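Local coordinates for ferritin like protein (Caulobacter vibrioides, PDB 3HL1) that is of unknown function but has a ferritin-like helical fold and probably binds metal, at residues Leu23-Tyr28 against Leu74-Tyr79; Pro27-Val32 against Ser104-Leu110; Gln53-His57 against His233-Phe237; Tyr148-Arg152 against Val199-Val203; Gln266-Ile270 against Ala312-Ser317. All coordinates share one frame; numbering follows the deposited sequence. Where two conformers were deposited one is given.

Contact 1 (Leu23-Tyr28 against Leu74-Tyr79); sequences LWTIPY and LSAPEY
Tyr79 OH donates a 2.6 Å hydrogen bond to the backbone oxygen Trp24 O. That oxygen sits just before the kink that Pro27 puts into the helix, and the usual helical donor, Tyr28 N, stands 3.7 Å from Trp24 O, so the phenol probably makes up for a helical bond that is stretched here. A second bond runs the other way: Trp24 NE1 donates its N-H to Glu78 O at 2.9 Å, near the indole plane but bent, with an N-H...O angle of 138°. Trp24 can do this because CG lies anti to the backbone N (chi1 -176°), which swings the indole across to the loop. Between the two bonds the Tyr79 ring leans over one indole face with planes 36° apart, and Tyr79 CE1 comes to 3.5 Å from Trp24 CE2. Pro27 packs crosswise on the phenol end, its CB 3.2 Å from Tyr79 OH. Farther along, Leu23 CD2 meets Leu74 CD2 at 3.7 Å. Phe273 of helix 261-283 touches both Pro27 and Pro77. The loop after helix 42-67 is thus fastened to helix 8-35 by two reciprocal side-chain-to-backbone bonds, which should limit the rotation of both rings.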
# COMPACT_ATOMS: atom_id res chain seq x y z
N LEU A 23 2.30 1.10 -2.03
CA LEU A 23 3.30 0.09 -2.38
C LEU A 23 4.06 -0.41 -1.13
O LEU A 23 4.32 -1.62 -0.98
CB LEU A 23 4.32 0.69 -3.37
CG LEU A 23 5.37 -0.34 -3.87
CD1 LEU A 23 4.68 -1.53 -4.53
CD2 LEU A 23 6.39 0.24 -4.81
N TRP A 24 4.45 0.53 -0.27
CA TRP A 24 5.13 0.17 0.98
C TRP A 24 4.37 -0.91 1.78
O TRP A 24 4.99 -1.80 2.31
CB TRP A 24 5.42 1.40 1.82
CG TRP A 24 6.18 1.16 3.04
CD1 TRP A 24 7.50 1.36 3.22
CD2 TRP A 24 5.65 0.79 4.31
NE1 TRP A 24 7.86 1.02 4.48
CE2 TRP A 24 6.75 0.70 5.19
CE3 TRP A 24 4.37 0.46 4.77
CZ2 TRP A 24 6.61 0.32 6.52
CZ3 TRP A 24 4.22 0.09 6.11
CH2 TRP A 24 5.33 0.01 6.96
N THR A 25 3.04 -0.86 1.82
CA THR A 25 2.26 -1.82 2.55
C THR A 25 2.29 -3.20 1.93
O THR A 25 2.07 -4.16 2.62
CB THR A 25 0.78 -1.43 2.70
OG1 THR A 25 0.16 -1.54 1.42
CG2 THR A 25 0.59 -0.00 3.28
N ILE A 26 2.52 -3.32 0.62
CA ILE A 26 2.38 -4.60 -0.07
C ILE A 26 3.44 -5.63 0.38
O ILE A 26 3.06 -6.72 0.85
CB ILE A 26 2.27 -4.40 -1.62
CG1 ILE A 26 0.93 -3.66 -1.89
CG2 ILE A 26 2.36 -5.75 -2.36
CD1 ILE A 26 0.77 -3.08 -3.24
N PRO A 27 4.76 -5.32 0.24
CA PRO A 27 5.73 -6.24 0.82
C PRO A 27 5.60 -6.46 2.32
O PRO A 27 5.83 -7.58 2.77
CB PRO A 27 7.10 -5.63 0.42
CG PRO A 27 6.81 -4.81 -0.78
CD PRO A 27 5.44 -4.22 -0.49
N TYR A 28 5.17 -5.43 3.08
CA TYR A 28 4.92 -5.58 4.50
C TYR A 28 3.87 -6.67 4.78
O TYR A 28 4.14 -7.55 5.55
CB TYR A 28 4.52 -4.24 5.17
CG TYR A 28 4.77 -4.21 6.66
CD1 TYR A 28 3.80 -4.71 7.54
CD2 TYR A 28 5.99 -3.74 7.20
CE1 TYR A 28 4.02 -4.72 8.93
CE2 TYR A 28 6.22 -3.75 8.58
CZ TYR A 28 5.23 -4.23 9.42
OH TYR A 28 5.46 -4.29 10.72
N LEU A 74 7.58 3.55 -9.63
CA LEU A 74 7.75 2.80 -8.43
C LEU A 74 9.17 2.35 -8.24
O LEU A 74 9.81 1.90 -9.18
CB LEU A 74 6.89 1.55 -8.46
CG LEU A 74 5.37 1.73 -8.47
CD1 LEU A 74 4.81 0.28 -8.59
CD2 LEU A 74 4.81 2.45 -7.31
N SER A 75 9.63 2.41 -7.02
CA SER A 75 10.92 1.82 -6.68
C SER A 75 10.76 1.00 -5.42
O SER A 75 9.77 1.13 -4.72
CB SER A 75 12.00 2.90 -6.57
OG SER A 75 11.61 3.92 -5.76
N ALA A 76 11.73 0.16 -5.12
CA ALA A 76 11.63 -0.73 -3.97
C ALA A 76 11.55 0.07 -2.64
O ALA A 76 12.35 0.96 -2.38
CB ALA A 76 12.81 -1.76 -3.96
N PRO A 77 10.53 -0.23 -1.81
CA PRO A 77 10.39 0.42 -0.52
C PRO A 77 11.48 -0.08 0.45
O PRO A 77 12.05 -1.19 0.26
CB PRO A 77 9.00 -0.04 -0.06
CG PRO A 77 8.38 -0.73 -1.19
CD PRO A 77 9.48 -1.27 -1.99
N GLU A 78 11.65 0.68 1.52
CA GLU A 78 12.56 0.36 2.58
C GLU A 78 11.80 0.19 3.87
O GLU A 78 10.77 0.85 4.09
CB GLU A 78 13.60 1.43 2.73
CG GLU A 78 14.61 1.32 1.60
CD GLU A 78 15.77 2.28 1.75
OE1 GLU A 78 15.61 3.45 1.42
OE2 GLU A 78 16.84 1.84 2.20
N TYR A 79 12.38 -0.67 4.72
CA TYR A 79 11.74 -1.17 5.95
C TYR A 79 12.71 -1.05 7.06
O TYR A 79 13.44 -2.03 7.40
CB TYR A 79 11.25 -2.59 5.71
CG TYR A 79 10.22 -2.63 4.64
CD1 TYR A 79 8.93 -2.24 4.88
CD2 TYR A 79 10.54 -3.06 3.36
CE1 TYR A 79 7.98 -2.26 3.87
CE2 TYR A 79 9.62 -3.06 2.33
CZ TYR A 79 8.33 -2.64 2.59
OH TYR A 79 7.37 -2.63 1.63

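Contact 2 (Pro27-Val32 against Ser104-Leu110); sequences PYYLTV and SAELGPL
Tyr28 OH donates to Ser104 O at 2.7 Å, with the hydroxyl nearly along the C=O axis (C=O...O angle 167°). Beside that bond, the Leu107 side chain runs past Tyr28 in the opposite direction, its CD2 3.9 Å from Tyr28 CD2. One helical turn on, Thr31 CG2 rests 3.5 Å from Gly108 O, and Val32 CG1 crosses Leu110 CD1 at 3.6 Å. A water fills in where the backbones stand apart: it donates to Tyr28 O at 3.0 Å, accepts from Gly108 N at 3.1 Å, and lies over the centre of one Tyr28 ring face.

Behind this first shell, the Thr31 side chain is set by its own helix. With chi1 at -59° the methyl faces the loop while OG1 turns back and donates to Pro27 O at 2.6 Å; Thr31 N reaches the same oxygen from the opposite face of its plane. Thr31 OG1 is also bonded to Tyr316 OH. On the loop side, Glu106 N donates to Ser104 OG at 3.0 Å, an ST turn that probably helps set the Ser104 carbonyl, and helix 112-121 holds the loop through Thr117, bonded to Ser104 N, and Arg114, bonded to Glu106 O. A loop with no regular secondary structure is therefore held against helix 8-35 by a tyrosine, a water and aliphatic packing, although Ala105 O is buried without a partner.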
# COMPACT_ATOMS: atom_id res chain seq x y z
N PRO A 27 4.76 -5.32 0.24
CA PRO A 27 5.73 -6.24 0.82
C PRO A 27 5.60 -6.46 2.32
O PRO A 27 5.83 -7.58 2.77
CB PRO A 27 7.10 -5.63 0.42
CG PRO A 27 6.81 -4.81 -0.78
CD PRO A 27 5.44 -4.22 -0.49
N TYR A 28 5.17 -5.43 3.08
CA TYR A 28 4.92 -5.58 4.50
C TYR A 28 3.87 -6.67 4.78
O TYR A 28 4.14 -7.55 5.55
CB TYR A 28 4.52 -4.24 5.17
CG TYR A 28 4.77 -4.21 6.66
CD1 TYR A 28 3.80 -4.71 7.54
CD2 TYR A 28 5.99 -3.74 7.20
CE1 TYR A 28 4.02 -4.72 8.93
CE2 TYR A 28 6.22 -3.75 8.58
CZ TYR A 28 5.23 -4.23 9.42
OH TYR A 28 5.46 -4.29 10.72
N TYR A 29 2.69 -6.54 4.21
CA TYR A 29 1.60 -7.45 4.38
C TYR A 29 1.92 -8.81 3.79
O TYR A 29 1.52 -9.82 4.34
CB TYR A 29 0.33 -6.92 3.71
CG TYR A 29 -0.33 -5.70 4.33
CD1 TYR A 29 0.30 -4.93 5.32
CD2 TYR A 29 -1.49 -5.18 3.74
CE1 TYR A 29 -0.29 -3.78 5.83
CE2 TYR A 29 -2.05 -3.98 4.20
CZ TYR A 29 -1.47 -3.30 5.25
OH TYR A 29 -2.04 -2.09 5.68
N LEU A 30 2.58 -8.85 2.64
CA LEU A 30 2.92 -10.12 2.00
C LEU A 30 3.87 -10.93 2.86
O LEU A 30 3.74 -12.18 2.97
CB LEU A 30 3.56 -9.90 0.61
CG LEU A 30 2.61 -9.56 -0.56
CD1 LEU A 30 3.44 -9.12 -1.82
CD2 LEU A 30 1.60 -10.73 -0.83
N THR A 31 4.85 -10.25 3.44
CA THR A 31 5.84 -10.85 4.34
C THR A 31 5.16 -11.50 5.55
O THR A 31 5.44 -12.65 5.85
CB THR A 31 6.93 -9.85 4.74
OG1 THR A 31 7.56 -9.40 3.53
CG2 THR A 31 7.99 -10.53 5.67
N VAL A 32 4.21 -10.79 6.16
CA VAL A 32 3.36 -11.37 7.25
C VAL A 32 2.53 -12.53 6.73
O VAL A 32 2.52 -13.58 7.35
CB VAL A 32 2.44 -10.30 7.89
CG1 VAL A 32 1.42 -10.91 8.89
CG2 VAL A 32 3.34 -9.22 8.50
N SER A 104 6.84 -1.76 14.38
CA SER A 104 8.10 -1.62 13.65
C SER A 104 7.86 -1.55 12.18
O SER A 104 6.99 -2.27 11.68
CB SER A 104 9.00 -2.82 14.00
OG SER A 104 10.21 -2.77 13.29
N ALA A 105 8.67 -0.74 11.45
CA ALA A 105 8.63 -0.73 10.01
C ALA A 105 9.47 -1.87 9.42
O ALA A 105 9.48 -2.08 8.22
CB ALA A 105 9.09 0.62 9.44
N GLU A 106 10.17 -2.63 10.27
CA GLU A 106 10.94 -3.76 9.82
C GLU A 106 10.05 -4.90 9.51
O GLU A 106 9.06 -5.14 10.20
CB GLU A 106 11.96 -4.19 10.85
CG GLU A 106 12.96 -3.12 11.20
CD GLU A 106 13.97 -3.65 12.23
OE1 GLU A 106 14.20 -4.86 12.32
OE2 GLU A 106 14.51 -2.84 12.96
N LEU A 107 10.42 -5.64 8.48
CA LEU A 107 9.65 -6.78 8.04
C LEU A 107 9.75 -7.95 9.04
O LEU A 107 10.79 -8.11 9.65
CB LEU A 107 10.19 -7.21 6.68
CG LEU A 107 10.05 -6.19 5.56
CD1 LEU A 107 10.71 -6.74 4.27
CD2 LEU A 107 8.62 -5.81 5.26
N GLY A 108 8.68 -8.75 9.19
CA GLY A 108 8.65 -9.87 10.10
C GLY A 108 7.40 -10.72 9.89
O GLY A 108 6.64 -10.49 8.94
N PRO A 109 7.21 -11.75 10.76
CA PRO A 109 6.13 -12.68 10.61
C PRO A 109 4.86 -12.14 11.24
O PRO A 109 4.82 -10.97 11.67
CB PRO A 109 6.65 -13.92 11.36
CG PRO A 109 7.43 -13.35 12.46
CD PRO A 109 8.07 -12.09 11.90
N LEU A 110 3.81 -12.96 11.25
CA LEU A 110 2.59 -12.62 11.98
C LEU A 110 2.94 -12.67 13.48
O LEU A 110 2.88 -13.68 14.09
CB LEU A 110 1.48 -13.61 11.67
CG LEU A 110 0.18 -13.24 12.40
CD1 LEU A 110 -0.47 -11.99 11.72
CD2 LEU A 110 -0.77 -14.46 12.38
O HOH W 1 6.32 -7.50 7.58

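Contact 3 (Gln53-His57 against His233-Phe237); sequences QEMLH and HFQRF
Gln53 and His233 reach each other because both first torsions set CG anti to the carbonyl carbon (chi1 -64° and -68°); the Gln53 chain then stays extended beyond CG, so amide and imidazole meet in the gap between the helices. His233 NE2 donates to Gln53 OE1 at 2.5 Å, very short and bent (139° at the hydrogen), with the two planes nearly coplanar; the exact length deserves caution. Glu54 folds at its second torsion and brings OE2 to the imidazole edge, 3.2 Å from His233 CE1. The two helical segments run close to antiparallel with axes 14.5 Å apart, so side chains, not backbones, span the gap. Glu54 and His57 have the Glu-x-x-His spacing of ferritin-like diiron helices, consistent with a metal site here, although an unidentified molecule, probably from the crystallisation liquor, is bound there, to Glu54 OE2 and weakly to His57 ND1. Glu54 OE1 bonds to Thr25, His57 ND1 to Glu22 and NE2 to Gln205, while Glu122 takes His233 ND1. The His57 and His233 rings are nearly parallel but offset so far that they hardly overlap, His57 CE1 lying 4.2 Å from His233 CE1. Arg236 stays on the margin, with NE bonded to Trp231 O.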
# COMPACT_ATOMS: atom_id res chain seq x y z
N GLN A 53 -6.38 -5.88 -2.15
CA GLN A 53 -6.94 -4.53 -2.14
C GLN A 53 -5.88 -3.45 -2.21
O GLN A 53 -6.07 -2.41 -2.87
CB GLN A 53 -7.84 -4.32 -0.94
CG GLN A 53 -9.04 -5.24 -1.01
CD GLN A 53 -10.13 -4.85 -0.04
OE1 GLN A 53 -9.86 -4.32 1.05
NE2 GLN A 53 -11.36 -5.11 -0.42
N GLU A 54 -4.74 -3.67 -1.56
CA GLU A 54 -3.65 -2.67 -1.66
C GLU A 54 -3.18 -2.52 -3.09
O GLU A 54 -2.90 -1.43 -3.52
CB GLU A 54 -2.47 -3.01 -0.74
CG GLU A 54 -2.78 -2.91 0.72
CD GLU A 54 -3.15 -1.47 1.13
OE1 GLU A 54 -2.28 -0.59 1.14
OE2 GLU A 54 -4.31 -1.22 1.42
N MSE A 55 -3.05 -3.64 -3.80
CA MSE A 55 -2.61 -3.65 -5.20
C MSE A 55 -3.59 -2.88 -6.06
O MSE A 55 -3.18 -2.05 -6.88
CB MSE A 55 -2.48 -5.10 -5.69
CG MSE A 55 -1.32 -5.83 -5.05
SE MSE A 55 -1.45 -7.76 -5.34
CE MSE A 55 -0.04 -8.28 -4.28
N LEU A 56 -4.87 -3.13 -5.86
CA LEU A 56 -5.92 -2.34 -6.48
C LEU A 56 -5.76 -0.85 -6.16
O LEU A 56 -5.88 -0.03 -7.08
CB LEU A 56 -7.33 -2.85 -6.07
CG LEU A 56 -8.47 -1.93 -6.51
CD1 LEU A 56 -8.57 -2.02 -8.03
CD2 LEU A 56 -9.82 -2.19 -5.82
N HIS A 57 -5.47 -0.49 -4.90
CA HIS A 57 -5.29 0.90 -4.54
C HIS A 57 -4.19 1.52 -5.37
O HIS A 57 -4.34 2.66 -5.84
CB HIS A 57 -5.02 1.14 -3.05
CG HIS A 57 -6.12 0.68 -2.16
ND1 HIS A 57 -5.98 0.64 -0.78
CD2 HIS A 57 -7.34 0.18 -2.44
CE1 HIS A 57 -7.09 0.14 -0.26
NE2 HIS A 57 -7.93 -0.15 -1.24
N HIS A 233 -9.84 -2.73 6.35
CA HIS A 233 -8.53 -3.29 6.75
C HIS A 233 -8.27 -3.07 8.26
O HIS A 233 -7.79 -3.98 8.99
CB HIS A 233 -7.41 -2.66 5.93
CG HIS A 233 -7.42 -3.02 4.47
ND1 HIS A 233 -6.43 -2.62 3.60
CD2 HIS A 233 -8.32 -3.72 3.73
CE1 HIS A 233 -6.70 -3.08 2.39
NE2 HIS A 233 -7.87 -3.72 2.43
N PHE A 234 -8.59 -1.87 8.74
CA PHE A 234 -8.36 -1.58 10.15
C PHE A 234 -9.09 -2.60 11.02
O PHE A 234 -8.49 -3.26 11.87
CB PHE A 234 -8.81 -0.17 10.54
CG PHE A 234 -8.53 0.14 11.97
CD1 PHE A 234 -7.22 0.26 12.42
CD2 PHE A 234 -9.55 0.25 12.89
CE1 PHE A 234 -6.93 0.50 13.75
CE2 PHE A 234 -9.27 0.51 14.21
CZ PHE A 234 -7.95 0.63 14.64
N GLN A 235 -10.39 -2.74 10.78
CA GLN A 235 -11.19 -3.67 11.57
C GLN A 235 -10.66 -5.11 11.47
O GLN A 235 -10.47 -5.78 12.48
CB GLN A 235 -12.65 -3.55 11.15
CG GLN A 235 -13.36 -2.32 11.78
CD GLN A 235 -13.40 -1.05 10.89
OE1 GLN A 235 -12.39 -0.60 10.35
NE2 GLN A 235 -14.60 -0.45 10.78
N ARG A 236 -10.36 -5.57 10.26
CA ARG A 236 -9.75 -6.89 10.03
C ARG A 236 -8.53 -7.14 10.90
O ARG A 236 -8.39 -8.19 11.52
CB ARG A 236 -9.23 -6.99 8.58
CG ARG A 236 -10.25 -7.14 7.49
CD ARG A 236 -9.47 -7.13 6.17
NE ARG A 236 -10.34 -6.92 5.02
CZ ARG A 236 -10.68 -7.86 4.16
NH1 ARG A 236 -10.23 -9.10 4.26
NH2 ARG A 236 -11.49 -7.53 3.16
N PHE A 237 -7.61 -6.16 10.89
CA PHE A 237 -6.33 -6.26 11.58
C PHE A 237 -6.48 -6.15 13.08
O PHE A 237 -5.80 -6.84 13.81
CB PHE A 237 -5.30 -5.24 11.04
CG PHE A 237 -5.00 -5.39 9.52
CD1 PHE A 237 -5.19 -6.60 8.86
CD2 PHE A 237 -4.52 -4.29 8.78
CE1 PHE A 237 -4.92 -6.72 7.49
CE2 PHE A 237 -4.27 -4.40 7.43
CZ PHE A 237 -4.46 -5.61 6.78

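Contact 4 (Tyr148-Arg152 against Val199-Val203); sequences YDALR and VDIIV
Arg152 and Asp200 supply the charged part of this contact. Arg152 NH2 donates to Asp200 OD1 at 2.9 Å, forming a salt bridge whose N-H...O angle is 140°, with the oxygen somewhat tilted out of the guanidinium plane. The other amino nitrogen, Arg152 NH1, turns back to Asp149 OD1 at 3.0 Å on its own helix, so the arginine links two carboxylates. Its chain is extended from CG to NE, which carries the guanidinium across the gap. A water accepts from Arg152 NE at 2.6 Å and makes a weak bond to Asp200 OD1.

The apolar part adjoins it. Val199 CG1 sits over one guanidinium face, 3.5 Å from Arg152 NH2, and Val203 CG2 packs on Tyr148 CB at 3.6 Å. Out on the Tyr148 ring, CE2 meets Ile202 CG2 at 3.7 Å, while Tyr148 OH is bonded to Glu22 of helix 8-35. The two segments are nearly antiparallel at 174°, their axes 11.2 Å apart, joining helix 144-157 to helix 188-207 within the bundle. With two carboxylates sharing the arginine and a valine against one flat face, the guanidinium is held in orientation, and it probably eases the repulsion of the carboxylates gathered round it.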
# COMPACT_ATOMS: atom_id res chain seq x y z
N TYR A 148 -5.55 11.26 1.93
CA TYR A 148 -6.55 11.33 0.87
C TYR A 148 -7.49 12.51 0.93
O TYR A 148 -7.91 12.99 -0.13
CB TYR A 148 -7.30 10.00 0.68
CG TYR A 148 -6.42 8.97 0.02
CD1 TYR A 148 -6.01 9.11 -1.31
CD2 TYR A 148 -5.94 7.87 0.71
CE1 TYR A 148 -5.18 8.18 -1.92
CE2 TYR A 148 -5.12 6.91 0.09
CZ TYR A 148 -4.74 7.09 -1.22
OH TYR A 148 -3.92 6.21 -1.83
N ASP A 149 -7.83 12.99 2.13
CA ASP A 149 -8.55 14.25 2.25
C ASP A 149 -7.86 15.45 1.59
O ASP A 149 -8.52 16.27 0.91
CB ASP A 149 -8.67 14.62 3.73
CG ASP A 149 -9.83 13.97 4.41
OD1 ASP A 149 -10.64 13.25 3.79
OD2 ASP A 149 -9.94 14.22 5.62
N ALA A 150 -6.56 15.60 1.88
CA ALA A 150 -5.72 16.64 1.26
C ALA A 150 -5.69 16.44 -0.25
O ALA A 150 -5.86 17.38 -1.04
CB ALA A 150 -4.32 16.59 1.82
N LEU A 151 -5.46 15.21 -0.68
CA LEU A 151 -5.43 14.93 -2.12
C LEU A 151 -6.73 15.37 -2.85
O LEU A 151 -6.69 15.99 -3.88
CB LEU A 151 -5.16 13.46 -2.35
CG LEU A 151 -4.66 13.14 -3.75
CD1 LEU A 151 -3.20 13.55 -3.94
CD2 LEU A 151 -4.87 11.62 -4.05
N ARG A 152 -7.89 15.08 -2.28
CA ARG A 152 -9.17 15.58 -2.86
C ARG A 152 -9.23 17.11 -3.06
O ARG A 152 -9.78 17.59 -4.05
CB ARG A 152 -10.36 15.21 -1.96
CG ARG A 152 -10.67 13.76 -1.89
CD ARG A 152 -11.94 13.58 -1.02
NE ARG A 152 -12.27 12.17 -0.88
CZ ARG A 152 -12.00 11.43 0.19
NH1 ARG A 152 -11.34 11.93 1.23
NH2 ARG A 152 -12.35 10.16 0.22
N VAL A 199 -11.03 7.54 -5.31
CA VAL A 199 -10.51 7.84 -3.95
C VAL A 199 -11.39 7.23 -2.85
O VAL A 199 -10.88 6.66 -1.88
CB VAL A 199 -10.30 9.33 -3.70
CG1 VAL A 199 -9.88 9.61 -2.23
CG2 VAL A 199 -9.27 9.89 -4.66
N ASP A 200 -12.71 7.34 -3.02
CA ASP A 200 -13.68 6.79 -2.04
C ASP A 200 -13.59 5.29 -1.87
O ASP A 200 -13.59 4.82 -0.77
CB ASP A 200 -15.13 7.18 -2.40
CG ASP A 200 -15.45 8.61 -1.99
OD1 ASP A 200 -14.71 9.19 -1.14
OD2 ASP A 200 -16.42 9.17 -2.52
N ILE A 201 -13.42 4.56 -2.97
CA ILE A 201 -13.16 3.14 -2.91
C ILE A 201 -11.90 2.82 -2.12
O ILE A 201 -11.91 1.88 -1.36
CB ILE A 201 -13.00 2.52 -4.33
CG1 ILE A 201 -14.33 2.55 -5.10
CG2 ILE A 201 -12.48 1.06 -4.22
CD1 ILE A 201 -14.17 2.46 -6.60
N ILE A 202 -10.80 3.57 -2.34
CA ILE A 202 -9.55 3.36 -1.64
C ILE A 202 -9.69 3.56 -0.12
O ILE A 202 -9.25 2.72 0.67
CB ILE A 202 -8.42 4.33 -2.15
CG1 ILE A 202 -8.04 4.02 -3.60
CG2 ILE A 202 -7.18 4.20 -1.27
CD1 ILE A 202 -7.14 5.09 -4.27
N VAL A 203 -10.28 4.68 0.27
CA VAL A 203 -10.43 5.03 1.67
C VAL A 203 -11.45 4.12 2.39
O VAL A 203 -11.18 3.68 3.51
CB VAL A 203 -10.83 6.48 1.84
CG1 VAL A 203 -11.08 6.80 3.33
CG2 VAL A 203 -9.70 7.39 1.28
O HOH W 2 -13.84 11.08 -2.58

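Contact 5 (Gln266-Ile270 against Ala312-Ser317); sequences QARLI and AVPRYS
The C-terminal residues 312-317 pass beside helix 261-283 as an irregular, largely extended chain, drawing near at two points: Gln266 CA to Arg315 CA is 5.7 Å and Ile270 CA to Tyr316 CA is 4.7 Å. At the first, Gln266 reaches out with an extended chain and its NE2 donates to Val313 O at 2.8 Å. The bond is close to straight (160° at the hydrogen), and its acceptor lies in the amide plane; the same nitrogen also bonds to Thr254 O, so both amide protons are probably in use, which supports the modelled orientation of the amide.

One turn on, the Leu269 branch points away from its own backbone nitrogen (chi1 174°), which directs CD2 over the face of the Tyr316 ring. The methyl carbon Leu269 CD2 lies 4.1 Å from the ring centroid and 19° off the normal, a CH-pi contact, and also touches Pro314 CB at 3.9 Å. The same methyl presses on Arg315 O at 3.3 Å, an oxygen buried here with no partner in the model. Ile270 lies against the edge of the Arg315 guanidinium, though that arginine has two conformers and its end is less certain. A water joins the backbones, donating to Ile270 O at 2.8 Å and to Tyr316 O at 2.6 Å.

Tyr316 then wedges between helices: it meets Phe273 of helix 261-283 edge-to-face, touches Ile304 of helix 292-309, and bonds through OH to Thr31 of helix 8-35, so the Tyr316 ring lies among the three helices while Ser317 stays at the surface.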
# COMPACT_ATOMS: atom_id res chain seq x y z
N GLN A 266 16.47 -14.95 -0.81
CA GLN A 266 16.36 -13.52 -0.78
C GLN A 266 16.79 -12.88 -2.08
O GLN A 266 16.15 -11.95 -2.54
CB GLN A 266 17.16 -12.93 0.40
CG GLN A 266 16.58 -13.24 1.74
CD GLN A 266 17.44 -12.73 2.90
OE1 GLN A 266 18.66 -12.58 2.79
NE2 GLN A 266 16.79 -12.41 4.01
N ALA A 267 17.92 -13.31 -2.63
CA ALA A 267 18.42 -12.68 -3.83
C ALA A 267 17.43 -12.86 -4.97
O ALA A 267 17.25 -11.94 -5.76
CB ALA A 267 19.76 -13.22 -4.23
N ARG A 268 16.83 -14.04 -5.06
CA ARG A 268 15.83 -14.29 -6.10
C ARG A 268 14.60 -13.37 -5.94
O ARG A 268 14.09 -12.82 -6.93
CB ARG A 268 15.47 -15.75 -6.11
CG ARG A 268 14.22 -16.02 -6.81
CD ARG A 268 13.89 -17.46 -6.84
NE ARG A 268 12.82 -17.55 -7.81
CZ ARG A 268 12.94 -17.98 -9.06
NH1 ARG A 268 14.10 -18.49 -9.53
NH2 ARG A 268 11.85 -17.94 -9.84
N LEU A 269 14.16 -13.18 -4.72
CA LEU A 269 13.08 -12.28 -4.44
C LEU A 269 13.40 -10.82 -4.80
O LEU A 269 12.59 -10.17 -5.40
CB LEU A 269 12.64 -12.38 -2.97
CG LEU A 269 11.58 -11.39 -2.42
CD1 LEU A 269 10.32 -11.46 -3.36
CD2 LEU A 269 11.25 -11.75 -1.00
N ILE A 270 14.57 -10.35 -4.42
CA ILE A 270 15.03 -9.02 -4.78
C ILE A 270 15.03 -8.82 -6.30
O ILE A 270 14.49 -7.84 -6.77
CB ILE A 270 16.40 -8.76 -4.19
CG1 ILE A 270 16.33 -8.74 -2.65
CG2 ILE A 270 17.01 -7.40 -4.70
CD1 ILE A 270 17.71 -8.90 -1.96
N ALA A 312 14.78 -17.61 6.13
CA ALA A 312 15.21 -16.26 5.81
C ALA A 312 13.96 -15.36 5.78
O ALA A 312 12.99 -15.65 5.08
CB ALA A 312 15.88 -16.21 4.46
N VAL A 313 14.00 -14.25 6.49
CA VAL A 313 12.93 -13.27 6.39
C VAL A 313 12.99 -12.69 4.98
O VAL A 313 14.06 -12.27 4.51
CB VAL A 313 13.08 -12.12 7.42
CG1 VAL A 313 11.88 -11.16 7.29
CG2 VAL A 313 13.22 -12.69 8.86
N PRO A 314 11.84 -12.63 4.28
CA PRO A 314 11.81 -11.92 3.04
C PRO A 314 12.49 -10.56 3.03
O PRO A 314 12.39 -9.80 3.98
CB PRO A 314 10.32 -11.83 2.74
CG PRO A 314 9.78 -13.11 3.29
CD PRO A 314 10.54 -13.26 4.60
N ARG A 315 13.19 -10.29 1.94
CA ARG A 315 13.91 -9.04 1.68
C ARG A 315 13.55 -8.54 0.27
O ARG A 315 13.44 -9.35 -0.62
CB ARG A 315 15.39 -9.37 1.71
CG ARG A 315 16.20 -8.46 2.47
CD ARG A 315 17.63 -8.94 2.45
NE ARG A 315 18.40 -8.32 1.37
CZ ARG A 315 19.22 -7.27 1.49
NH1 ARG A 315 19.42 -6.68 2.68
NH2 ARG A 315 19.86 -6.81 0.42
N TYR A 316 13.40 -7.22 0.04
CA TYR A 316 12.89 -6.75 -1.24
C TYR A 316 13.83 -5.81 -2.02
O TYR A 316 13.50 -5.39 -3.10
CB TYR A 316 11.51 -6.12 -1.06
CG TYR A 316 10.49 -7.13 -0.56
CD1 TYR A 316 10.41 -7.45 0.77
CD2 TYR A 316 9.66 -7.79 -1.45
CE1 TYR A 316 9.50 -8.43 1.23
CE2 TYR A 316 8.73 -8.72 -0.99
CZ TYR A 316 8.66 -9.01 0.34
OH TYR A 316 7.74 -9.96 0.76
N SER A 317 14.95 -5.48 -1.41
CA SER A 317 15.98 -4.68 -2.01
C SER A 317 17.34 -5.08 -1.42
O SER A 317 17.46 -5.72 -0.34
CB SER A 317 15.71 -3.19 -1.78
OG SER A 317 15.90 -2.80 -0.41
OXT SER A 317 18.34 -4.75 -2.06
O HOH W 3 14.06 -5.29 -5.67

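In the fold
Helix 8-35 runs through the set: contacts 1 and 2 start from it, share Pro27 and Tyr28, and lie about 10 Å apart, centre to centre. Both close before contact 4 opens; contact 5 comes last, its centre about 12 Å from theirs, tied to the helix through Tyr316 and Thr31. Contact 3, centred about 15 Å from contact 1, touches it through Thr25 and Glu54. Contact 4 is nested within the loop that contact 3 closes, about 14 Å from it between centres, across the chain's centre from contacts 2 and 5. Contacts 1, 2 and 5 thus pack loops and the C-terminal residues around helix 8-35; contacts 3 and 4 border the unidentified molecule's pocket, perhaps this family's metal site.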